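Local coordinates for protein aminotransferase, class III (Thermomicrobium roseum, PDB 6IO1) that is a thermostable (S)-enantioselective omega-transaminase that uses pyridoxal 5'-phosphate to move amino groups between substrates, at residues D339-E344 and P426-S431. Numbering follows the deposited sequence.
Sequences DILLAE and PPLTIS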
loop_
_atom_site.group_PDB
_atom_site.type_symbol
_atom_site.label_atom_id
_atom_site.label_comp_id
_atom_site.label_asym_id
_atom_site.label_seq_id
_atom_site.Cartn_x
_atom_site.Cartn_y
_atom_site.Cartn_z
ATOM N N ASP B 339 10.125 19.762 8.197
ATOM C CA ASP B 339 10.739 20.825 8.987
ATOM C C ASP B 339 12.241 20.609 9.092
ATOM O O ASP B 339 13.039 21.516 8.823
ATOM C CB ASP B 339 10.125 20.873 10.388
ATOM C CG ASP B 339 8.687 21.338 10.388
ATOM O OD1 ASP B 339 8.238 21.890 9.364
ATOM O OD2 ASP B 339 8.007 21.153 11.417
ATOM N N ILE B 340 12.642 19.387 9.447
ATOM C CA ILE B 340 14.063 19.093 9.614
ATOM C C ILE B 340 14.793 19.154 8.273
ATOM O O ILE B 340 15.894 19.711 8.177
ATOM C CB ILE B 340 14.249 17.732 10.305
ATOM C CG1 ILE B 340 13.680 17.787 11.723
ATOM C CG2 ILE B 340 15.719 17.342 10.334
ATOM C CD1 ILE B 340 13.773 16.481 12.473
ATOM N N LEU B 341 14.197 18.584 7.224
ATOM C CA LEU B 341 14.844 18.538 5.916
ATOM C C LEU B 341 15.082 19.939 5.362
ATOM O O LEU B 341 16.169 20.243 4.856
ATOM C CB LEU B 341 13.992 17.711 4.950
ATOM C CG LEU B 341 14.618 17.212 3.644
ATOM C CD1 LEU B 341 15.647 16.129 3.915
ATOM C CD2 LEU B 341 13.538 16.699 2.703
ATOM N N LEU B 342 14.070 20.806 5.443
ATOM C CA LEU B 342 14.215 22.172 4.950
ATOM C C LEU B 342 15.162 22.983 5.825
ATOM O O LEU B 342 16.019 23.713 5.314
ATOM C CB LEU B 342 12.845 22.846 4.866
ATOM C CG LEU B 342 11.822 22.202 3.927
ATOM C CD1 LEU B 342 10.467 22.880 4.066
ATOM C CD2 LEU B 342 12.302 22.245 2.485
ATOM N N ALA B 343 15.014 22.881 7.151
ATOM C CA ALA B 343 15.847 23.678 8.048
ATOM C C ALA B 343 17.321 23.326 7.894
ATOM O O ALA B 343 18.181 24.214 7.868
ATOM C CB ALA B 343 15.395 23.484 9.495
ATOM N N GLU B 344 17.632 22.038 7.782
ATOM C CA GLU B 344 19.010 21.608 7.617
ATOM C C GLU B 344 19.455 21.621 6.163
ATOM O O GLU B 344 20.642 21.408 5.894
ATOM C CB GLU B 344 19.198 20.211 8.219
ATOM C CG GLU B 344 18.882 20.159 9.709
ATOM C CD GLU B 344 19.163 18.805 10.332
ATOM O OE1 GLU B 344 19.665 17.911 9.619
ATOM O OE2 GLU B 344 18.878 18.637 11.536
ATOM N N PRO B 426 22.935 6.304 0.769
ATOM C CA PRO B 426 23.105 6.688 2.178
ATOM C C PRO B 426 22.211 7.844 2.654
ATOM O O PRO B 426 21.707 8.580 1.826
ATOM C CB PRO B 426 24.581 7.104 2.257
ATOM C CG PRO B 426 24.904 7.574 0.858
ATOM C CD PRO B 426 24.095 6.669 -0.048
ATOM N N PRO B 427 21.999 8.001 3.982
ATOM C CA PRO B 427 21.165 9.080 4.525
ATOM C C PRO B 427 21.746 10.444 4.128
ATOM O O PRO B 427 22.954 10.599 4.136
ATOM C CB PRO B 427 21.266 8.893 6.047
ATOM C CG PRO B 427 21.636 7.437 6.216
ATOM C CD PRO B 427 22.533 7.133 5.035
ATOM N N LEU B 428 20.865 11.397 3.809
ATOM C CA LEU B 428 21.284 12.710 3.327
ATOM C C LEU B 428 22.207 13.437 4.297
ATOM O O LEU B 428 22.822 14.435 3.906
ATOM C CB LEU B 428 20.061 13.584 3.037
ATOM C CG LEU B 428 18.941 13.027 2.153
ATOM C CD1 LEU B 428 17.993 14.144 1.736
ATOM C CD2 LEU B 428 19.489 12.310 0.928
ATOM N N THR B 429 22.322 12.970 5.538
ATOM C CA THR B 429 23.145 13.618 6.550
ATOM C C THR B 429 24.573 13.090 6.598
ATOM O O THR B 429 25.336 13.501 7.479
ATOM C CB THR B 429 22.503 13.457 7.930
ATOM O OG1 THR B 429 22.361 12.063 8.233
ATOM C CG2 THR B 429 21.132 14.113 7.957
ATOM N N ILE B 430 24.945 12.183 5.689
ATOM C CA ILE B 430 26.237 11.509 5.783
ATOM C C ILE B 430 27.368 12.523 5.701
ATOM O O ILE B 430 27.384 13.411 4.840
ATOM C CB ILE B 430 26.354 10.421 4.703
ATOM C CG1 ILE B 430 27.601 9.563 4.938
ATOM C CG2 ILE B 430 26.359 11.023 3.301
ATOM C CD1 ILE B 430 27.586 8.253 4.176
ATOM N N SER B 431 28.295 12.425 6.644
ATOM C CA SER B 431 29.464 13.285 6.687
ATOM C C SER B 431 30.608 12.734 5.842
ATOM O O SER B 431 30.541 11.627 5.290
ATOM C CB SER B 431 29.943 13.458 8.129
ATOM O OG SER B 431 30.608 12.291 8.591
#
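Leu428, whose methyl meets Leu341 across the contact, gives its carbonyl O to Asn349 ND2, an amide nitrogen that also bonds Ile430 O; the amide thus ties the loop 426-431 to helix 346-361, which follows closely on the helix segment 339-344. The loop has its own internal order, a type I beta turn from Pro427 to Ile430 closed by the bond from Ile430 N to Pro427 O at 3.0 Å. Of its two central residues, Leu428 directs its side chain at the helix, whereas Thr429 offers it only a methyl, CG2, from the flank.

The central touch is methyl against methyl: Leu341 CD1 lies 3.8 Å from Leu428 CD1, one branch from each leucine, with the two side chains crossing at a slant. Leu341 reaches out because its CG stands anti to the backbone N (chi1 -164°), which carries the isobutyl end closer to the turn than its CB alone would suggest. Both leucines are buried, and Leu346 and Leu378 extend this apolar patch, touching Leu341 and Leu428 respectively.

At the more exposed margin, Glu344 OE1 approaches Thr429 CG2 to 4.4 Å, a loose contact with the methyl. The other carboxylate oxygen, OE2, forms a salt bridge with Arg69 NH1.

The example joins helix 328-344 to the loop between strand 421-424 and the final helix 432-450. With CA atoms 9.1 Å apart at Leu341 and Leu428 and only 88 Å² buried, the two segments meet lightly and by dispersion at the leucine methyls, while directional bonds are made with neighbouring residues rather than between the segments themselves.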